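Local coordinates for protein K7 (Vaccinia virus WR, PDB 3JRV) that binds the host RNA helicase DDX3 as a Bcl-2-like virulence factor, blocking IRF3 activation, and also counters NF-kappa-B signalling through TRAF6 and IRAK2, at residues 36-39 against 40-44; 130-134 against 135-139; 70-73 against 74-77; 141-144 against 145-149; 48-52 against 53-57. All coordinates share one frame; numbering follows the deposited sequence. Where two conformers were deposited one is given.

Contact 1. Residues 36-39 against 40-44; sequences WRNH and VIVFN
Trp36 opens the last two turns of helix 26-42 by laying one face of its indole against Val40: CB of Val40 sits 4.3 Å from the centroid of the five-membered ring, a CH-pi contact, and CG2 reaches CZ2. A beta-branched residue suits, since CB and CG2 meet the ring while CG1 turns to the carbonyl oxygens of Trp36 and Arg37. Arg37 points its guanidinium away from the following turn, to Tyr33 OH and salt bridges with Asp61 and Glu110. Asn38 stands over Val42, whose CG2 lies 3.4 Å from OD1 of Asn38; the amide is held by Tyr7 OH and the carbonyls of Thr109 and Ile117, and an aromatic side chain of the bound peptide packs on it. Asn38 O accepts from Val42 N (3.0 Å, 173°). With CG of His39 trans to the backbone N (chi1 -171°), the imidazole swings along the helix to Phe43, whose CD2 hangs over the ring centre with the planes inclined at 52°; Tyr7 and Phe12 meet it edge-to-face, so an aromatic suits this cluster. Phe43 N bonds to His39 O, i to i+4. Asn44, at positive phi, is the C-prime residue of a Schellman motif (Asn44 N to Ile41 O, Lys45 N to Val40 O). These bonds end the helix, while apolar contacts line one side and the polar ends of Arg37 and Asn38 are spent elsewhere in the fold.

Contact 2. Residues 130-134 against 135-139; sequences DLMTD and DNINI
Asn136 and Leu131 make the tight side of this turn between two helices: ND2 of Asn136 gives a nearly straight hydrogen bond to Leu131 O (2.8 Å, 170°), with the oxygen lying in the amide plane. The same ND2 also reaches Val92 O, so two carbonyls fix the rotation of a buried amide. Met132, present as selenomethionine and the centre of an inverse gamma turn, bends its chain so that CE comes 3.8 Å from Asn136 O, and its CB rests 4.0 Å from CG1 of Ile137. Both residues press on Ile26 and Ile27 of helix 26-42, where a flexible selenoether and a branched aliphatic fit. Thr133 is the N-cap of helix 134-148. Its hydroxyl, placed between backbone N and carbonyl carbon (chi1 56°), accepts from Asn136 N at OG1 (3.1 Å), and Thr133 O receives Ile137 N. Threonine suits such a cap because its short hydroxyl can reach forward to an amide of the first turn. The other side is looser and more polar. Asp134 and Asp135 turn their carboxylates outward, their negative charge probably interacting favourably with the helix dipole. Asp134 OD1 pairs with Arg23, which likewise bonds to Asn138 OD1.

Contact 3. Residues 70-73 against 74-77; sequences IDKI and NEIV
Four successive i to i+4 bonds, from Asn74 N to Ile70 O through Val77 N to Ile73 O, make residues 70-77 a regular alpha-helix, the shortest being Ile76 N to Lys72 O at 2.7 Å. This is the start of helix 70-80 of the Bcl-2-like bundle, and it is amphipathic. On its inner side Ile73 and Val77 follow each other one turn apart, CG2 to CG2 at 4.3 Å, and the same side chains lie against helix 95-114, Ile73 on Ile104 and Val77 on Ile108 and His111; Ile73 also meets Ile65 and Tyr68 of helix 60-68. Branched aliphatics suit this face because they pack compactly without polar atoms to satisfy. Ile76 borders it, and its CD1 meets CG of Lys72 at 3.8 Å. The lysine reaches there because CG is trans to the backbone N (chi1 178°) and the chain bends at its second torsion (68°), laying its methylenes over the isoleucine. CD of Lys72 also passes 3.9 Å from OE1 of Glu75. Lys72 NZ and Glu75 OE2 remain 5.6 Å apart, too far for a salt bridge. Long charged chains of this sort suit a surface that faces solvent. At the first turn CG1 of Ile70 lies beside the amide of Asn74, and a water links ND2 of Asn74, from which it accepts at 3.0 Å, to OD1 of Asp71, to which it donates.

Contact 4. Residues 141-144 against 145-149; sequences ILFL and EKKLN
Glu145, Leu144 and Phe143 carry this last part of helix 134-148, the C-terminal helix of the Bcl-2-like bundle, whose i to i+4 bonds run from Glu145 N to Ile141 O through Leu148 N to Leu144 O. Glu145 stretches back over the preceding turn with its chain extended beyond CG: CD lies 3.7 Å from CG1 of Ile141, and OE1 comes 3.8 Å from CD2 of Leu142. A long acidic chain suits this partly exposed border, where it can lay its carboxylate alongside both aliphatics. Leu144 turns inward to Ile20, and its CB meets CD1 of Leu148 at 4.3 Å; leucines one turn apart put apolar surface on the same side, and Leu148 goes on to touch Leu53 and the CG of Glu56 on helix 52-58. The ring of Phe143 is carried along the helix by CG trans to the backbone N (chi1 174°). Two lysines approach it. Lys147 bends so that CG stands over one face, 4.0 Å from the ring centroid in a CH-pi contact, offset toward the rim, and its CE comes close to CZ. Phe99 meets the same ring. Lys146, three residues on, comes to it obliquely, with NZ 3.8 Å from CD1 of Phe143.

Contact 5. Residues 48-52 against 53-57; sequences TSCGR and LYKEL
Cys50 and Tyr54 make the apolar contact: SG of Cys50 lies 3.9 Å from CB of Tyr54, and CB of Cys50 approaches the ring obliquely near CD2. The thiol sits between backbone N and carbonyl carbon (chi1 65°), turning it inward, where it also meets CG of Lys55; a small, weakly polar residue fits this buried corner. Backbone bonds begin helix 52-58 with Gly51 as N-cap. Lys55 N donates to Gly51 O in the carbonyl plane (3.1 Å), and Glu56 N to Arg52 O. Water supplies further links. Gly51 has no side chain to cap with, and a water instead accepts from Tyr54 N (2.9 Å), an amide of the first turn, and weakly from Gly51 N. In one of its two conformers, NZ of Lys55 joins one water that passes on to Thr48 O and a second weakly linked to Cys50 O, so these bridges are tentative. A fourth bridges Arg52 O to OE2 of Glu56, whose carboxylate also pairs with Lys59. Among its neighbours, the contact lies between helix 26-42, where Tyr54 meets Trp36 and Tyr33 edge-to-face and bonds through OH to Glu32, and helix 134-148, whose Leu148 rests on Arg52, Leu53 and Glu56.

Overall arrangement
Along the chain, contact 1 closes helix 26-42; a loop then leads to contact 5, which starts helix 52-58. These two touch, ring CD2 of Trp36 lying 3.5 Å from CE2 of Tyr54. Contact 3 follows on helix 70-80, apart from the rest and about 10 Å from contact 1 between nearest atoms. Contact 2 closes the turn between helices 128-131 and 134-148, and contact 4 ends the latter helix; the two adjoin in sequence. Contact 4 returns to contact 5, with CD1 of Leu148 and CD1 of Leu53 3.8 Å apart, so the C terminus packs on helix 52-58. All five run in series, none nesting or crossing.

Contact 1. Residues 36-39 against 40-44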
# COMPACT_ATOMS: atom_id res chain seq x y z
N TRP A 36 5.01 -5.22 2.22
CA TRP A 36 5.52 -6.20 1.29
C TRP A 36 6.23 -5.52 0.09
O TRP A 36 7.25 -6.03 -0.39
CB TRP A 36 4.36 -7.10 0.83
CG TRP A 36 4.80 -8.18 -0.13
CD1 TRP A 36 5.32 -9.43 0.20
CD2 TRP A 36 4.65 -8.18 -1.56
NE1 TRP A 36 5.54 -10.17 -0.95
CE2 TRP A 36 5.13 -9.44 -2.04
CE3 TRP A 36 4.12 -7.25 -2.48
CZ2 TRP A 36 5.10 -9.78 -3.40
CZ3 TRP A 36 4.10 -7.59 -3.85
CH2 TRP A 36 4.59 -8.85 -4.29
N ARG A 37 5.70 -4.41 -0.44
CA ARG A 37 6.35 -3.78 -1.61
C ARG A 37 7.77 -3.29 -1.25
O ARG A 37 8.59 -3.13 -2.13
CB ARG A 37 5.50 -2.58 -2.11
CG ARG A 37 4.15 -3.09 -2.75
CD ARG A 37 4.40 -3.92 -4.04
NE ARG A 37 5.11 -3.15 -5.07
CZ ARG A 37 4.53 -2.34 -5.97
NH1 ARG A 37 3.22 -2.11 -5.96
NH2 ARG A 37 5.30 -1.67 -6.85
N ASN A 38 8.03 -3.01 0.03
CA ASN A 38 9.42 -2.71 0.51
C ASN A 38 10.21 -4.00 0.71
O ASN A 38 11.33 -4.17 0.22
CB ASN A 38 9.33 -1.93 1.83
CG ASN A 38 10.70 -1.62 2.40
OD1 ASN A 38 11.20 -2.37 3.26
ND2 ASN A 38 11.30 -0.55 1.94
N HIS A 39 9.61 -4.90 1.48
CA HIS A 39 10.27 -6.15 1.90
C HIS A 39 10.74 -6.99 0.73
O HIS A 39 11.83 -7.59 0.78
CB HIS A 39 9.28 -6.93 2.77
CG HIS A 39 9.87 -8.11 3.46
ND1 HIS A 39 9.96 -9.35 2.86
CD2 HIS A 39 10.28 -8.28 4.75
CE1 HIS A 39 10.45 -10.22 3.73
NE2 HIS A 39 10.59 -9.61 4.90
N VAL A 40 9.92 -7.08 -0.32
CA VAL A 40 10.21 -7.94 -1.46
C VAL A 40 11.47 -7.44 -2.18
O VAL A 40 12.23 -8.25 -2.71
CB VAL A 40 8.95 -8.01 -2.42
CG1 VAL A 40 8.83 -6.70 -3.21
CG2 VAL A 40 9.04 -9.23 -3.34
N ILE A 41 11.73 -6.12 -2.10
CA ILE A 41 12.97 -5.55 -2.70
C ILE A 41 14.16 -5.71 -1.73
O ILE A 41 15.25 -6.20 -2.12
CB ILE A 41 12.79 -4.05 -3.03
CG1 ILE A 41 11.64 -3.81 -4.01
CG2 ILE A 41 14.10 -3.47 -3.61
CD1 ILE A 41 11.71 -4.61 -5.30
N VAL A 42 13.96 -5.34 -0.46
CA VAL A 42 15.00 -5.39 0.60
C VAL A 42 15.62 -6.79 0.72
O VAL A 42 16.87 -6.93 0.87
CB VAL A 42 14.42 -4.89 1.96
CG1 VAL A 42 15.41 -5.09 3.14
CG2 VAL A 42 14.10 -3.40 1.83
N PHE A 43 14.78 -7.83 0.65
CA PHE A 43 15.26 -9.21 0.80
C PHE A 43 15.29 -10.03 -0.51
O PHE A 43 15.52 -11.26 -0.52
CB PHE A 43 14.50 -9.92 1.93
CG PHE A 43 14.64 -9.23 3.26
CD1 PHE A 43 15.86 -9.25 3.96
CD2 PHE A 43 13.62 -8.43 3.73
CE1 PHE A 43 15.99 -8.57 5.14
CE2 PHE A 43 13.72 -7.76 4.92
CZ PHE A 43 14.93 -7.79 5.61
N ASN A 44 15.14 -9.33 -1.64
CA ASN A 44 15.09 -9.98 -2.95
C ASN A 44 14.21 -11.23 -2.94
O ASN A 44 14.64 -12.33 -3.30
CB ASN A 44 16.48 -10.31 -3.51
CG ASN A 44 16.42 -10.74 -4.94
OD1 ASN A 44 15.51 -10.30 -5.67
ND2 ASN A 44 17.23 -11.76 -5.31

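Contact 2. Residues 130-134 against 135-139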
# COMPACT_ATOMS: atom_id res chain seq x y z
N ASP A 130 -6.77 7.03 9.20
CA ASP A 130 -7.26 8.27 8.57
C ASP A 130 -7.67 8.00 7.11
O ASP A 130 -8.65 8.56 6.60
CB ASP A 130 -6.21 9.40 8.60
CG ASP A 130 -6.06 10.07 9.96
OD1 ASP A 130 -6.93 9.90 10.84
OD2 ASP A 130 -5.02 10.77 10.15
N LEU A 131 -6.93 7.12 6.44
CA LEU A 131 -7.17 6.80 5.04
C LEU A 131 -8.36 5.85 4.93
O LEU A 131 -9.27 6.06 4.08
CB LEU A 131 -5.93 6.12 4.44
CG LEU A 131 -6.01 5.79 2.95
CD1 LEU A 131 -6.27 7.03 2.07
CD2 LEU A 131 -4.76 5.08 2.46
N MSE A 132 -8.35 4.82 5.78
CA MSE A 132 -9.31 3.72 5.62
C MSE A 132 -10.51 3.99 6.52
O MSE A 132 -10.80 3.24 7.45
CB MSE A 132 -8.65 2.37 5.95
CG MSE A 132 -7.51 1.98 4.96
SE MSE A 132 -7.73 2.23 2.99
CE MSE A 132 -9.30 1.13 2.75
N THR A 133 -11.26 5.04 6.19
CA THR A 133 -12.58 5.28 6.80
C THR A 133 -13.49 4.12 6.43
O THR A 133 -13.23 3.39 5.46
CB THR A 133 -13.24 6.54 6.19
OG1 THR A 133 -13.32 6.41 4.76
CG2 THR A 133 -12.40 7.78 6.48
N ASP A 134 -14.65 4.03 7.08
CA ASP A 134 -15.60 2.95 6.71
C ASP A 134 -16.01 3.04 5.24
O ASP A 134 -16.10 2.02 4.55
CB ASP A 134 -16.82 2.98 7.64
CG ASP A 134 -16.55 2.34 9.00
OD1 ASP A 134 -15.68 1.45 9.06
OD2 ASP A 134 -17.20 2.73 10.00
N ASP A 135 -16.18 4.25 4.70
CA ASP A 135 -16.57 4.34 3.30
C ASP A 135 -15.46 3.87 2.38
O ASP A 135 -15.72 3.18 1.38
CB ASP A 135 -17.01 5.77 2.93
CG ASP A 135 -17.70 5.86 1.56
OD1 ASP A 135 -18.65 5.09 1.25
OD2 ASP A 135 -17.28 6.73 0.77
N ASN A 136 -14.22 4.22 2.72
CA ASN A 136 -13.13 3.80 1.88
C ASN A 136 -12.91 2.29 1.94
O ASN A 136 -12.57 1.66 0.96
CB ASN A 136 -11.84 4.57 2.21
CG ASN A 136 -11.87 5.98 1.63
OD1 ASN A 136 -12.63 6.23 0.67
ND2 ASN A 136 -11.06 6.88 2.16
N ILE A 137 -13.04 1.73 3.14
CA ILE A 137 -13.02 0.26 3.29
C ILE A 137 -14.06 -0.39 2.40
O ILE A 137 -13.76 -1.34 1.67
CB ILE A 137 -13.23 -0.16 4.76
CG1 ILE A 137 -12.00 0.26 5.56
CG2 ILE A 137 -13.52 -1.69 4.84
CD1 ILE A 137 -12.19 0.04 7.06
N ASN A 138 -15.27 0.17 2.40
CA ASN A 138 -16.32 -0.38 1.56
C ASN A 138 -16.04 -0.24 0.06
O ASN A 138 -16.26 -1.18 -0.70
CB ASN A 138 -17.65 0.23 1.94
CG ASN A 138 -18.16 -0.33 3.28
OD1 ASN A 138 -17.73 -1.42 3.73
ND2 ASN A 138 -19.04 0.40 3.94
N ILE A 139 -15.52 0.93 -0.34
CA ILE A 139 -15.18 1.15 -1.74
C ILE A 139 -14.18 0.05 -2.15
O ILE A 139 -14.29 -0.55 -3.22
CB ILE A 139 -14.56 2.54 -1.95
CG1 ILE A 139 -15.68 3.60 -1.86
CG2 ILE A 139 -13.85 2.61 -3.33
CD1 ILE A 139 -15.16 5.00 -1.70

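Contact 3. Residues 70-73 against 74-77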
# COMPACT_ATOMS: atom_id res chain seq x y z
N ILE A 70 3.77 10.93 -13.87
CA ILE A 70 4.97 10.33 -13.31
C ILE A 70 5.89 11.38 -12.69
O ILE A 70 6.50 11.12 -11.66
CB ILE A 70 5.72 9.42 -14.32
CG1 ILE A 70 6.87 8.63 -13.64
CG2 ILE A 70 6.18 10.24 -15.52
CD1 ILE A 70 6.43 7.55 -12.63
N ASP A 71 5.88 12.60 -13.23
CA ASP A 71 6.67 13.66 -12.61
C ASP A 71 6.21 14.01 -11.19
O ASP A 71 7.05 14.19 -10.30
CB ASP A 71 6.72 14.92 -13.51
CG ASP A 71 7.48 14.69 -14.81
OD1 ASP A 71 8.42 13.85 -14.84
OD2 ASP A 71 7.19 15.43 -15.78
N LYS A 72 4.89 14.11 -10.99
CA LYS A 72 4.35 14.45 -9.68
C LYS A 72 4.59 13.27 -8.74
O LYS A 72 4.89 13.44 -7.55
CB LYS A 72 2.86 14.81 -9.79
CG LYS A 72 2.18 15.15 -8.45
CD LYS A 72 2.70 16.46 -7.87
CE LYS A 72 1.95 16.84 -6.61
NZ LYS A 72 0.51 17.19 -6.84
N ILE A 73 4.44 12.05 -9.27
CA ILE A 73 4.80 10.89 -8.45
C ILE A 73 6.22 10.97 -7.92
O ILE A 73 6.45 10.78 -6.73
CB ILE A 73 4.56 9.56 -9.17
CG1 ILE A 73 3.06 9.31 -9.23
CG2 ILE A 73 5.30 8.43 -8.44
CD1 ILE A 73 2.67 8.15 -10.13
N ASN A 74 7.17 11.21 -8.83
CA ASN A 74 8.58 11.31 -8.46
C ASN A 74 8.77 12.42 -7.44
O ASN A 74 9.43 12.23 -6.42
CB ASN A 74 9.42 11.47 -9.72
CG ASN A 74 9.55 10.16 -10.48
OD1 ASN A 74 9.30 9.09 -9.91
ND2 ASN A 74 9.87 10.23 -11.78
N GLU A 75 8.06 13.53 -7.65
CA GLU A 75 8.06 14.66 -6.69
C GLU A 75 7.54 14.24 -5.31
O GLU A 75 8.19 14.51 -4.30
CB GLU A 75 7.23 15.82 -7.25
CG GLU A 75 7.40 17.15 -6.54
CD GLU A 75 6.37 18.16 -7.00
OE1 GLU A 75 6.12 18.23 -8.23
OE2 GLU A 75 5.76 18.85 -6.14
N ILE A 76 6.37 13.61 -5.27
CA ILE A 76 5.77 13.18 -4.00
C ILE A 76 6.70 12.22 -3.24
O ILE A 76 6.84 12.29 -2.02
CB ILE A 76 4.39 12.51 -4.24
CG1 ILE A 76 3.38 13.54 -4.74
CG2 ILE A 76 3.86 11.81 -2.96
CD1 ILE A 76 2.08 12.95 -5.33
N VAL A 77 7.34 11.32 -3.98
CA VAL A 77 8.22 10.32 -3.36
C VAL A 77 9.46 10.97 -2.75
O VAL A 77 9.84 10.67 -1.62
CB VAL A 77 8.63 9.21 -4.34
CG1 VAL A 77 9.72 8.37 -3.73
CG2 VAL A 77 7.43 8.31 -4.67
O HOH W 1 10.40 13.05 -12.60

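Contact 4. Residues 141-144 against 145-149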
# COMPACT_ATOMS: atom_id res chain seq x y z
N ILE A 141 -13.28 -2.93 -0.73
CA ILE A 141 -13.66 -4.36 -0.73
C ILE A 141 -14.67 -4.68 -1.83
O ILE A 141 -14.59 -5.73 -2.44
CB ILE A 141 -14.15 -4.86 0.63
CG1 ILE A 141 -14.24 -6.39 0.58
CG2 ILE A 141 -15.49 -4.23 1.01
CD1 ILE A 141 -14.34 -6.98 1.98
N LEU A 142 -15.58 -3.74 -2.13
CA LEU A 142 -16.54 -4.00 -3.21
C LEU A 142 -15.81 -4.09 -4.55
O LEU A 142 -16.14 -4.90 -5.40
CB LEU A 142 -17.62 -2.89 -3.26
CG LEU A 142 -18.48 -2.92 -2.00
CD1 LEU A 142 -19.43 -1.74 -1.93
CD2 LEU A 142 -19.17 -4.29 -1.75
N PHE A 143 -14.82 -3.21 -4.74
CA PHE A 143 -14.05 -3.23 -5.96
C PHE A 143 -13.29 -4.56 -6.10
O PHE A 143 -13.27 -5.17 -7.17
CB PHE A 143 -13.08 -2.04 -6.00
CG PHE A 143 -12.15 -2.08 -7.16
CD1 PHE A 143 -12.52 -1.54 -8.41
CD2 PHE A 143 -10.88 -2.64 -7.01
CE1 PHE A 143 -11.64 -1.58 -9.51
CE2 PHE A 143 -9.98 -2.68 -8.12
CZ PHE A 143 -10.37 -2.16 -9.36
N LEU A 144 -12.60 -4.95 -5.02
CA LEU A 144 -11.82 -6.17 -5.08
C LEU A 144 -12.72 -7.39 -5.29
O LEU A 144 -12.38 -8.26 -6.09
CB LEU A 144 -10.99 -6.34 -3.82
CG LEU A 144 -9.91 -5.27 -3.64
CD1 LEU A 144 -9.29 -5.42 -2.24
CD2 LEU A 144 -8.84 -5.43 -4.73
N GLU A 145 -13.88 -7.45 -4.61
CA GLU A 145 -14.79 -8.60 -4.83
C GLU A 145 -15.26 -8.67 -6.27
O GLU A 145 -15.30 -9.73 -6.90
CB GLU A 145 -15.97 -8.52 -3.84
CG GLU A 145 -15.50 -8.79 -2.38
CD GLU A 145 -16.55 -8.56 -1.31
OE1 GLU A 145 -17.42 -7.67 -1.46
OE2 GLU A 145 -16.41 -9.21 -0.25
N LYS A 146 -15.58 -7.51 -6.85
CA LYS A 146 -16.01 -7.51 -8.23
C LYS A 146 -14.91 -8.01 -9.20
O LYS A 146 -15.16 -8.81 -10.08
CB LYS A 146 -16.55 -6.13 -8.59
CG LYS A 146 -16.53 -5.84 -10.09
CD LYS A 146 -16.73 -4.36 -10.40
CE LYS A 146 -15.59 -3.49 -9.84
NZ LYS A 146 -16.08 -2.09 -9.56
N LYS A 147 -13.66 -7.65 -8.93
CA LYS A 147 -12.56 -8.09 -9.78
C LYS A 147 -12.24 -9.56 -9.55
O LYS A 147 -11.81 -10.24 -10.48
CB LYS A 147 -11.30 -7.23 -9.53
CG LYS A 147 -11.49 -5.78 -9.98
CD LYS A 147 -11.45 -5.69 -11.50
CE LYS A 147 -11.39 -4.25 -11.98
NZ LYS A 147 -12.77 -3.76 -12.20
N LEU A 148 -12.40 -10.03 -8.33
CA LEU A 148 -11.86 -11.36 -7.94
C LEU A 148 -12.92 -12.45 -7.81
O LEU A 148 -12.58 -13.65 -7.67
CB LEU A 148 -11.10 -11.23 -6.62
CG LEU A 148 -9.93 -10.25 -6.59
CD1 LEU A 148 -9.39 -10.14 -5.17
CD2 LEU A 148 -8.86 -10.88 -7.53
N ASN A 149 -14.20 -12.06 -7.92
CA ASN A 149 -15.32 -13.04 -7.91
C ASN A 149 -15.17 -14.19 -8.91
O ASN A 149 -15.67 -15.31 -8.66
CB ASN A 149 -16.68 -12.36 -8.14
CG ASN A 149 -17.26 -11.77 -6.87
OD1 ASN A 149 -16.82 -12.10 -5.77
ND2 ASN A 149 -18.27 -10.87 -7.02
OXT ASN A 149 -14.60 -14.05 -10.01

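Contact 5. Residues 48-52 against 53-57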
# COMPACT_ATOMS: atom_id res chain seq x y z
N THR A 48 6.87 -11.96 -8.18
CA THR A 48 5.81 -12.68 -8.90
C THR A 48 5.13 -13.76 -8.05
O THR A 48 4.11 -14.31 -8.43
CB THR A 48 6.33 -13.40 -10.19
OG1 THR A 48 7.11 -14.55 -9.85
CG2 THR A 48 7.12 -12.47 -11.08
N SER A 49 5.69 -14.06 -6.88
CA SER A 49 5.17 -15.14 -6.05
C SER A 49 4.12 -14.56 -5.11
O SER A 49 4.35 -14.38 -3.89
CB SER A 49 6.30 -15.82 -5.29
OG SER A 49 7.17 -16.53 -6.17
N CYS A 50 2.98 -14.20 -5.70
CA CYS A 50 1.88 -13.65 -4.93
C CYS A 50 0.58 -13.97 -5.66
O CYS A 50 0.60 -14.42 -6.82
CB CYS A 50 2.04 -12.13 -4.72
SG CYS A 50 1.95 -11.17 -6.20
N GLY A 51 -0.53 -13.82 -4.95
CA GLY A 51 -1.79 -14.24 -5.53
C GLY A 51 -2.53 -13.12 -6.26
O GLY A 51 -2.01 -12.00 -6.39
N ARG A 52 -3.76 -13.42 -6.68
CA ARG A 52 -4.56 -12.46 -7.45
C ARG A 52 -4.90 -11.22 -6.64
O ARG A 52 -5.09 -10.16 -7.23
CB ARG A 52 -5.83 -13.11 -8.05
CG ARG A 52 -5.52 -14.18 -9.12
CD ARG A 52 -6.80 -14.79 -9.74
NE ARG A 52 -7.41 -13.79 -10.63
CZ ARG A 52 -8.71 -13.55 -10.76
NH1 ARG A 52 -9.61 -14.23 -10.06
NH2 ARG A 52 -9.14 -12.59 -11.58
N LEU A 53 -5.03 -11.34 -5.31
CA LEU A 53 -5.38 -10.19 -4.47
C LEU A 53 -4.26 -9.14 -4.49
O LEU A 53 -4.48 -7.96 -4.80
CB LEU A 53 -5.68 -10.66 -3.05
CG LEU A 53 -5.99 -9.59 -2.00
CD1 LEU A 53 -7.18 -8.73 -2.45
CD2 LEU A 53 -6.22 -10.27 -0.64
N TYR A 54 -3.04 -9.57 -4.18
CA TYR A 54 -1.87 -8.66 -4.30
C TYR A 54 -1.72 -8.13 -5.71
O TYR A 54 -1.44 -6.94 -5.88
CB TYR A 54 -0.59 -9.38 -3.88
CG TYR A 54 -0.24 -9.22 -2.42
CD1 TYR A 54 -1.20 -9.17 -1.43
CD2 TYR A 54 1.11 -9.28 -2.03
CE1 TYR A 54 -0.85 -9.15 -0.06
CE2 TYR A 54 1.46 -9.19 -0.70
CZ TYR A 54 0.50 -9.09 0.28
OH TYR A 54 0.95 -9.10 1.58
N LYS A 55 -1.89 -8.96 -6.72
CA LYS A 55 -1.78 -8.48 -8.13
C LYS A 55 -2.81 -7.36 -8.38
O LYS A 55 -2.49 -6.38 -9.04
CB LYS A 55 -1.94 -9.65 -9.12
CG LYS A 55 -0.65 -10.49 -9.16
CD LYS A 55 -0.79 -11.66 -10.11
CE LYS A 55 0.46 -12.52 -10.06
NZ LYS A 55 0.09 -13.88 -10.51
N GLU A 56 -4.04 -7.51 -7.85
CA GLU A 56 -5.01 -6.43 -8.02
C GLU A 56 -4.55 -5.14 -7.36
O GLU A 56 -4.70 -4.06 -7.95
CB GLU A 56 -6.38 -6.80 -7.42
CG GLU A 56 -7.35 -7.50 -8.34
CD GLU A 56 -7.43 -6.99 -9.78
OE1 GLU A 56 -7.77 -5.82 -10.14
OE2 GLU A 56 -7.31 -7.89 -10.60
N LEU A 57 -3.99 -5.24 -6.15
CA LEU A 57 -3.47 -4.04 -5.46
C LEU A 57 -2.32 -3.44 -6.26
O LEU A 57 -2.22 -2.19 -6.32
CB LEU A 57 -3.02 -4.35 -4.01
CG LEU A 57 -4.19 -4.89 -3.14
CD1 LEU A 57 -3.59 -5.24 -1.75
CD2 LEU A 57 -5.23 -3.81 -3.00
O HOH W 2 2.63 -14.96 -10.49
O HOH W 3 -1.74 -15.04 -9.10
O HOH W 4 -2.42 -12.15 -3.02
O HOH W 5 -5.66 -9.99 -9.97